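Local coordinates for protein 2,4-dihydroxyhept-2-ene-1,7-dioic acid aldolase (Kordia algicida OT-1, PDB 6BDE) that binds heme b and probably senses nitric oxide through it, at residues D64-L68 with M139-G143; I132-A138 with D168-V172. The protein carries 1 engineered substitution. One frame throughout, in Å; residues are numbered along the deposited sequence.

How the interactions relate
Both interactions border the heme, and they share the chain running from strand 128-134 into helix 140-153. Interaction 1 lies nearer the centre of the protein, where helix 63-81 packs on the start of helix 140-153; leucine, methionine, phenylalanine and a stacked histidine meet there without a hydrogen bond between the two segments. Interaction 2 is further out, where strand 128-134 ends and strand 171-178 begins: backbone hydrogen bonds join the strands, one side carries an exposed lysine beside a partly exposed glutamate, and the other supplies a buried tyrosine to a heme propionate. The two touch directly, M139 N probably giving a hydrogen bond to Y133 OH, while H140 packs on G169 and V172.

Interaction 1 (D64-L68 with M139-G143); sequences DDLLL and MHHFG. With HEM (protoporphyrin IX containing Fe), chain B.
D64 lays its carboxylate over one face of the H141 imidazole, CG sitting 3.8 Å above the ring centre and the two planes only 8° apart. D64 CB belongs to the same stack, a CH-pi contact over that face. The edge of the ring is used differently: H141 ND1 and H140 ND1 lie 2.9 Å apart, each in the plane of the other ring, in a hydrogen bond whose donor may be either. H140 reaches this position because its CG stands between the backbone N and the carbonyl carbon (chi1 38°), and the same pose brings its CE1 obliquely to D64 OD1. F142 presents an edge to the heme, CD2 lying 3.5 Å from HEM C2D; CG anti to the backbone N (chi1 -179°) carries the ring there.

Behind the rings, L67 points at the partner helix. Its CB meets F142 CB at 4.4 Å, and its CD2 branch approaches M139 CE at 4.3 Å. The bent M139 chain lies along a propionate arm, SD resting 3.6 Å from HEM CAD. L68 CD1 also comes obliquely to H141 CD2. The backbones are close enough to exchange CA-H...O contacts: F142 CA faces L67 O at 3.5 Å, and L68 CA faces H141 O. Lack of a side chain matters at G143, since a CB there would be crowded by HEM CMD.

This is close helix packing, with CA-H...O contacts between the backbones and the side chains set around them. Helix 63-81 is thereby fitted to the N-terminal turn of helix 140-153, whose N-cap residue is M139. A carboxylate lying flat on an imidazole would probably favour positive charge on the histidine pair, and the ND1...ND1 hydrogen bond probably limits how far either ring can turn.

Interaction 2 (I132-A138 with D168-V172); sequences IYKSSRA and DGTEV. With HEM (protoporphyrin IX containing Fe), chain B.
Y133 meets V172 as an antiparallel hydrogen-bonded pair, Y133 N to V172 O at 2.7 Å and V172 N to Y133 O at 2.8 Å, and its CD2 rests near V172 CB. With CG anti to the backbone N (chi1 163°), the ring runs toward the heme, where OH donates to HEM O1D at 2.5 Å. On the propionate's other oxygen, R137 NE donates to HEM O2D at 2.8 Å and NH2 adds a weak bond; S135 OG also donates there, over a suspiciously short distance. Together these residues form the Y-x-S-x-R motif of H-NOX proteins.

A second shell sets their positions. S135 N bonds to T170 O at 3.0 Å, and S135 OG accepts from R137 N in an ST turn. Beyond that, D168 OD1 holds T170 in an Asx turn, taking OG1 and N from one face of its plane. On the outer side K134 and E171 run alongside each other, a water linking NZ to OE2.

A phenylalanine at Y133 would probably leave HEM O1D and M139 N without their hydroxyl partner. Gathering neutral and cationic donors round one carboxylate is likely to hold it ionised and fix its rotation.

Interaction 1 (D64-L68 with M139-G143)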
loop_
_atom_site.group_PDB
_atom_site.type_symbol
_atom_site.label_atom_id
_atom_site.label_comp_id
_atom_site.label_asym_id
_atom_site.label_seq_id
_atom_site.Cartn_x
_atom_site.Cartn_y
_atom_site.Cartn_z
ATOM N N ASP A 64 10.100 -1.522 -5.490
ATOM C CA ASP A 64 9.941 -1.617 -4.042
ATOM C C ASP A 64 9.845 -0.234 -3.406
ATOM O O ASP A 64 8.892 0.071 -2.681
ATOM C CB ASP A 64 11.117 -2.392 -3.439
ATOM C CG ASP A 64 10.924 -3.892 -3.498
ATOM O OD1 ASP A 64 9.874 -4.342 -3.999
ATOM O OD2 ASP A 64 11.829 -4.620 -3.041
ATOM N N ASP A 65 10.834 0.621 -3.682
ATOM C CA ASP A 65 10.885 1.935 -3.049
ATOM C C ASP A 65 9.769 2.842 -3.554
ATOM O O ASP A 65 9.237 3.661 -2.795
ATOM C CB ASP A 65 12.249 2.576 -3.295
ATOM C CG ASP A 65 13.332 1.999 -2.407
ATOM O OD1 ASP A 65 13.052 1.022 -1.680
ATOM O OD2 ASP A 65 14.464 2.518 -2.442
ATOM N N LEU A 66 9.412 2.724 -4.834
ATOM C CA LEU A 66 8.310 3.520 -5.365
ATOM C C LEU A 66 6.995 3.155 -4.689
ATOM O O LEU A 66 6.211 4.038 -4.320
ATOM C CB LEU A 66 8.206 3.335 -6.879
ATOM C CG LEU A 66 9.346 3.900 -7.728
ATOM C CD1 LEU A 66 9.261 3.386 -9.158
ATOM C CD2 LEU A 66 9.326 5.421 -7.699
ATOM N N LEU A 67 6.739 1.855 -4.513
ATOM C CA LEU A 67 5.509 1.424 -3.860
ATOM C C LEU A 67 5.524 1.735 -2.369
ATOM O O LEU A 67 4.468 2.012 -1.788
ATOM C CB LEU A 67 5.287 -0.071 -4.090
ATOM C CG LEU A 67 4.763 -0.464 -5.473
ATOM C CD1 LEU A 67 4.621 -1.974 -5.586
ATOM C CD2 LEU A 67 3.440 0.228 -5.762
ATOM N N LEU A 68 6.697 1.691 -1.734
ATOM C CA LEU A 68 6.792 2.080 -0.330
ATOM C C LEU A 68 6.408 3.543 -0.153
ATOM O O LEU A 68 5.588 3.883 0.707
ATOM C CB LEU A 68 8.207 1.819 0.194
ATOM C CG LEU A 68 8.427 1.818 1.712
ATOM C CD1 LEU A 68 9.616 0.941 2.070
ATOM C CD2 LEU A 68 8.620 3.225 2.270
ATOM N N MET A 139 2.168 -6.405 -4.160
ATOM C CA MET A 139 2.299 -5.036 -3.664
ATOM C C MET A 139 2.633 -5.005 -2.179
ATOM O O MET A 139 2.074 -4.210 -1.418
ATOM C CB MET A 139 1.027 -4.246 -3.955
ATOM C CG MET A 139 0.765 -4.055 -5.442
ATOM S SD MET A 139 -0.752 -3.152 -5.798
ATOM C CE MET A 139 -0.412 -1.584 -5.002
ATOM N N HIS A 140 3.565 -5.864 -1.752
ATOM C CA HIS A 140 3.902 -5.961 -0.335
ATOM C C HIS A 140 4.467 -4.651 0.203
ATOM O O HIS A 140 4.210 -4.283 1.356
ATOM C CB HIS A 140 4.894 -7.105 -0.116
ATOM C CG HIS A 140 5.917 -7.238 -1.202
ATOM N ND1 HIS A 140 7.060 -6.470 -1.246
ATOM C CD2 HIS A 140 5.970 -8.053 -2.281
ATOM C CE1 HIS A 140 7.773 -6.804 -2.306
ATOM N NE2 HIS A 140 7.135 -7.763 -2.951
ATOM N N HIS A 141 5.245 -3.933 -0.610
ATOM C CA HIS A 141 5.818 -2.675 -0.150
ATOM C C HIS A 141 4.801 -1.543 -0.117
ATOM O O HIS A 141 4.988 -0.579 0.634
ATOM C CB HIS A 141 7.017 -2.290 -1.020
ATOM C CG HIS A 141 8.319 -2.806 -0.497
ATOM N ND1 HIS A 141 8.545 -4.144 -0.253
ATOM C CD2 HIS A 141 9.461 -2.164 -0.152
ATOM C CE1 HIS A 141 9.770 -4.305 0.211
ATOM N NE2 HIS A 141 10.348 -3.119 0.282
ATOM N N PHE A 142 3.733 -1.633 -0.915
ATOM C CA PHE A 142 2.610 -0.720 -0.738
ATOM C C PHE A 142 1.978 -0.911 0.634
ATOM O O PHE A 142 1.681 0.066 1.333
ATOM C CB PHE A 142 1.577 -0.934 -1.847
ATOM C CG PHE A 142 0.392 -0.012 -1.762
ATOM C CD1 PHE A 142 0.497 1.314 -2.150
ATOM C CD2 PHE A 142 -0.831 -0.475 -1.303
ATOM C CE1 PHE A 142 -0.595 2.163 -2.075
ATOM C CE2 PHE A 142 -1.926 0.368 -1.227
ATOM C CZ PHE A 142 -1.807 1.689 -1.613
ATOM N N GLY A 143 1.779 -2.166 1.043
ATOM C CA GLY A 143 1.291 -2.430 2.383
ATOM C C GLY A 143 2.292 -2.068 3.461
ATOM O O GLY A 143 1.904 -1.629 4.546
HETATM C CHA HEM B . -5.584 -2.243 -1.955
HETATM C CHB HEM B . -8.827 0.943 1.016
HETATM C CHC HEM B . -5.799 -0.125 5.496
HETATM C CHD HEM B . -2.400 -3.123 2.467
HETATM C C1A HEM B . -6.657 -1.217 -1.117
HETATM C C2A HEM B . -7.436 -0.519 -2.069
HETATM C C3A HEM B . -8.232 0.260 -1.332
HETATM C C4A HEM B . -7.868 -0.020 0.000
HETATM C CMA HEM B . -9.302 1.233 -1.824
HETATM C CAA HEM B . -7.404 -0.649 -3.591
HETATM C CBA HEM B . -8.382 -1.758 -3.991
HETATM C CGA HEM B . -8.515 -1.863 -5.507
HETATM O O1A HEM B . -9.419 -2.584 -6.008
HETATM O O2A HEM B . -7.727 -1.232 -6.260
HETATM C C1B HEM B . -8.067 0.828 2.482
HETATM C C2B HEM B . -8.461 1.811 3.602
HETATM C C3B HEM B . -7.644 1.479 4.722
HETATM C C4B HEM B . -6.805 0.326 4.253
HETATM C CMB HEM B . -9.523 2.908 3.522
HETATM C CAB HEM B . -7.625 2.122 6.105
HETATM C CBB HEM B . -8.721 2.182 6.833
HETATM C C1C HEM B . -4.624 -1.063 4.677
HETATM C C2C HEM B . -3.475 -1.231 5.481
HETATM C C3C HEM B . -2.642 -1.970 4.728
HETATM C C4C HEM B . -3.348 -2.199 3.532
HETATM C CMC HEM B . -3.234 -0.696 6.890
HETATM C CAC HEM B . -1.246 -2.466 5.093
HETATM C CBC HEM B . -1.074 -3.720 5.449
HETATM C C1D HEM B . -3.215 -2.941 1.016
HETATM C C2D HEM B . -2.328 -3.412 -0.112
HETATM C C3D HEM B . -3.100 -3.209 -1.289
HETATM C C4D HEM B . -4.444 -2.609 -0.823
HETATM C CMD HEM B . -0.921 -3.998 -0.020
HETATM C CAD HEM B . -2.675 -3.528 -2.722
HETATM C CBD HEM B . -3.574 -4.596 -3.337
HETATM C CGD HEM B . -2.899 -5.955 -3.197
HETATM O O1D HEM B . -1.901 -6.080 -2.439
HETATM O O2D HEM B . -3.346 -6.945 -3.834
HETATM N NA HEM B . -6.810 -0.912 0.240
HETATM N NB HEM B . -6.915 -0.130 2.842
HETATM N NC HEM B . -4.606 -1.596 3.383
HETATM N ND HEM B . -4.539 -2.340 0.694
HETATM FE FE HEM B . -6.000 -1.681 1.926
#

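Interaction 2 (I132-A138 with D168-V172)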
loop_
_atom_site.group_PDB
_atom_site.type_symbol
_atom_site.label_atom_id
_atom_site.label_comp_id
_atom_site.label_asym_id
_atom_site.label_seq_id
_atom_site.Cartn_x
_atom_site.Cartn_y
_atom_site.Cartn_z
ATOM N N ILE A 132 0.718 -13.234 7.136
ATOM C CA ILE A 132 1.039 -13.711 5.796
ATOM C C ILE A 132 0.258 -12.871 4.796
ATOM O O ILE A 132 -0.978 -12.824 4.842
ATOM C CB ILE A 132 0.718 -15.205 5.632
ATOM C CG1 ILE A 132 1.441 -16.031 6.695
ATOM C CG2 ILE A 132 1.113 -15.677 4.241
ATOM C CD1 ILE A 132 2.949 -15.929 6.623
ATOM N N TYR A 133 0.978 -12.206 3.902
ATOM C CA TYR A 133 0.385 -11.407 2.840
ATOM C C TYR A 133 0.355 -12.237 1.565
ATOM O O TYR A 133 1.368 -12.829 1.183
ATOM C CB TYR A 133 1.184 -10.118 2.628
ATOM C CG TYR A 133 0.924 -9.403 1.317
ATOM C CD1 TYR A 133 -0.101 -8.473 1.205
ATOM C CD2 TYR A 133 1.721 -9.636 0.203
ATOM C CE1 TYR A 133 -0.336 -7.809 0.016
ATOM C CE2 TYR A 133 1.489 -8.980 -0.992
ATOM C CZ TYR A 133 0.460 -8.067 -1.079
ATOM O OH TYR A 133 0.224 -7.405 -2.263
ATOM N N LYS A 134 -0.806 -12.290 0.916
ATOM C CA LYS A 134 -0.968 -13.032 -0.328
ATOM C C LYS A 134 -1.714 -12.162 -1.327
ATOM O O LYS A 134 -2.812 -11.679 -1.033
ATOM C CB LYS A 134 -1.712 -14.351 -0.096
ATOM C CG LYS A 134 -0.835 -15.455 0.469
ATOM C CD LYS A 134 -1.513 -16.814 0.388
ATOM C CE LYS A 134 -0.653 -17.886 1.039
ATOM N NZ LYS A 134 -1.229 -19.249 0.884
ATOM N N SER A 135 -1.114 -11.968 -2.501
ATOM C CA SER A 135 -1.736 -11.217 -3.584
ATOM C C SER A 135 -0.967 -11.427 -4.880
ATOM O O SER A 135 0.263 -11.318 -4.899
ATOM C CB SER A 135 -1.800 -9.726 -3.250
ATOM O OG SER A 135 -2.195 -8.974 -4.384
ATOM N N SER A 136 -1.681 -11.720 -5.969
ATOM C CA SER A 136 -1.025 -11.890 -7.261
ATOM C C SER A 136 -0.345 -10.612 -7.735
ATOM O O SER A 136 0.511 -10.671 -8.626
ATOM C CB SER A 136 -2.039 -12.354 -8.307
ATOM O OG SER A 136 -3.039 -11.370 -8.510
ATOM N N ARG A 137 -0.702 -9.465 -7.161
ATOM C CA ARG A 137 -0.156 -8.180 -7.575
ATOM C C ARG A 137 1.165 -7.843 -6.897
ATOM O O ARG A 137 1.835 -6.894 -7.324
ATOM C CB ARG A 137 -1.184 -7.074 -7.308
ATOM C CG ARG A 137 -2.459 -7.236 -8.128
ATOM C CD ARG A 137 -3.562 -6.305 -7.658
ATOM N NE ARG A 137 -4.214 -6.790 -6.445
ATOM C CZ ARG A 137 -5.172 -7.711 -6.429
ATOM N NH1 ARG A 137 -5.592 -8.256 -7.562
ATOM N NH2 ARG A 137 -5.710 -8.090 -5.277
ATOM N N ALA A 138 1.551 -8.591 -5.861
ATOM C CA ALA A 138 2.868 -8.468 -5.231
ATOM C C ALA A 138 3.156 -7.035 -4.791
ATOM O O ALA A 138 4.243 -6.499 -5.015
ATOM C CB ALA A 138 3.967 -8.982 -6.161
ATOM N N ASP A 168 8.392 -14.187 -6.334
ATOM C CA ASP A 168 7.764 -13.093 -7.067
ATOM C C ASP A 168 6.990 -12.134 -6.166
ATOM O O ASP A 168 6.316 -11.235 -6.680
ATOM C CB ASP A 168 6.842 -13.648 -8.160
ATOM C CG ASP A 168 5.759 -14.565 -7.616
ATOM O OD1 ASP A 168 5.597 -14.658 -6.380
ATOM O OD2 ASP A 168 5.063 -15.200 -8.436
ATOM N N GLY A 169 7.064 -12.304 -4.848
ATOM C CA GLY A 169 6.414 -11.396 -3.927
ATOM C C GLY A 169 4.922 -11.581 -3.772
ATOM O O GLY A 169 4.269 -10.717 -3.178
ATOM N N THR A 170 4.358 -12.674 -4.283
ATOM C CA THR A 170 2.927 -12.920 -4.157
ATOM C C THR A 170 2.553 -13.600 -2.846
ATOM O O THR A 170 1.359 -13.730 -2.555
ATOM C CB THR A 170 2.422 -13.763 -5.335
ATOM O OG1 THR A 170 3.158 -14.988 -5.404
ATOM C CG2 THR A 170 2.588 -12.999 -6.642
ATOM N N GLU A 171 3.534 -14.043 -2.064
ATOM C CA GLU A 171 3.303 -14.533 -0.707
ATOM C C GLU A 171 4.459 -14.046 0.153
ATOM O O GLU A 171 5.605 -14.458 -0.056
ATOM C CB GLU A 171 3.188 -16.056 -0.662
ATOM C CG GLU A 171 2.848 -16.591 0.721
ATOM C CD GLU A 171 2.847 -18.105 0.784
ATOM O OE1 GLU A 171 2.895 -18.747 -0.287
ATOM O OE2 GLU A 171 2.801 -18.653 1.905
ATOM N N VAL A 172 4.165 -13.164 1.105
ATOM C CA VAL A 172 5.185 -12.503 1.912
ATOM C C VAL A 172 4.787 -12.595 3.377
ATOM O O VAL A 172 3.655 -12.259 3.741
ATOM C CB VAL A 172 5.371 -11.030 1.499
ATOM C CG1 VAL A 172 6.467 -10.378 2.329
ATOM C CG2 VAL A 172 5.684 -10.923 0.013
HETATM C CHA HEM B . -5.584 -2.243 -1.955
HETATM C CHB HEM B . -8.827 0.943 1.016
HETATM C CHC HEM B . -5.799 -0.125 5.496
HETATM C CHD HEM B . -2.400 -3.123 2.467
HETATM C C1A HEM B . -6.657 -1.217 -1.117
HETATM C C2A HEM B . -7.436 -0.519 -2.069
HETATM C C3A HEM B . -8.232 0.260 -1.332
HETATM C C4A HEM B . -7.868 -0.020 0.000
HETATM C CMA HEM B . -9.302 1.233 -1.824
HETATM C CAA HEM B . -7.404 -0.649 -3.591
HETATM C CBA HEM B . -8.382 -1.758 -3.991
HETATM C CGA HEM B . -8.515 -1.863 -5.507
HETATM O O1A HEM B . -9.419 -2.584 -6.008
HETATM O O2A HEM B . -7.727 -1.232 -6.260
HETATM C C1B HEM B . -8.067 0.828 2.482
HETATM C C2B HEM B . -8.461 1.811 3.602
HETATM C C3B HEM B . -7.644 1.479 4.722
HETATM C C4B HEM B . -6.805 0.326 4.253
HETATM C CMB HEM B . -9.523 2.908 3.522
HETATM C CAB HEM B . -7.625 2.122 6.105
HETATM C CBB HEM B . -8.721 2.182 6.833
HETATM C C1C HEM B . -4.624 -1.063 4.677
HETATM C C2C HEM B . -3.475 -1.231 5.481
HETATM C C3C HEM B . -2.642 -1.970 4.728
HETATM C C4C HEM B . -3.348 -2.199 3.532
HETATM C CMC HEM B . -3.234 -0.696 6.890
HETATM C CAC HEM B . -1.246 -2.466 5.093
HETATM C CBC HEM B . -1.074 -3.720 5.449
HETATM C C1D HEM B . -3.215 -2.941 1.016
HETATM C C2D HEM B . -2.328 -3.412 -0.112
HETATM C C3D HEM B . -3.100 -3.209 -1.289
HETATM C C4D HEM B . -4.444 -2.609 -0.823
HETATM C CMD HEM B . -0.921 -3.998 -0.020
HETATM C CAD HEM B . -2.675 -3.528 -2.722
HETATM C CBD HEM B . -3.574 -4.596 -3.337
HETATM C CGD HEM B . -2.899 -5.955 -3.197
HETATM O O1D HEM B . -1.901 -6.080 -2.439
HETATM O O2D HEM B . -3.346 -6.945 -3.834
HETATM N NA HEM B . -6.810 -0.912 0.240
HETATM N NB HEM B . -6.915 -0.130 2.842
HETATM N NC HEM B . -4.606 -1.596 3.383
HETATM N ND HEM B . -4.539 -2.340 0.694
HETATM FE FE HEM B . -6.000 -1.681 1.926
HETATM O O HOH W 1 0.988 -20.525 2.151
#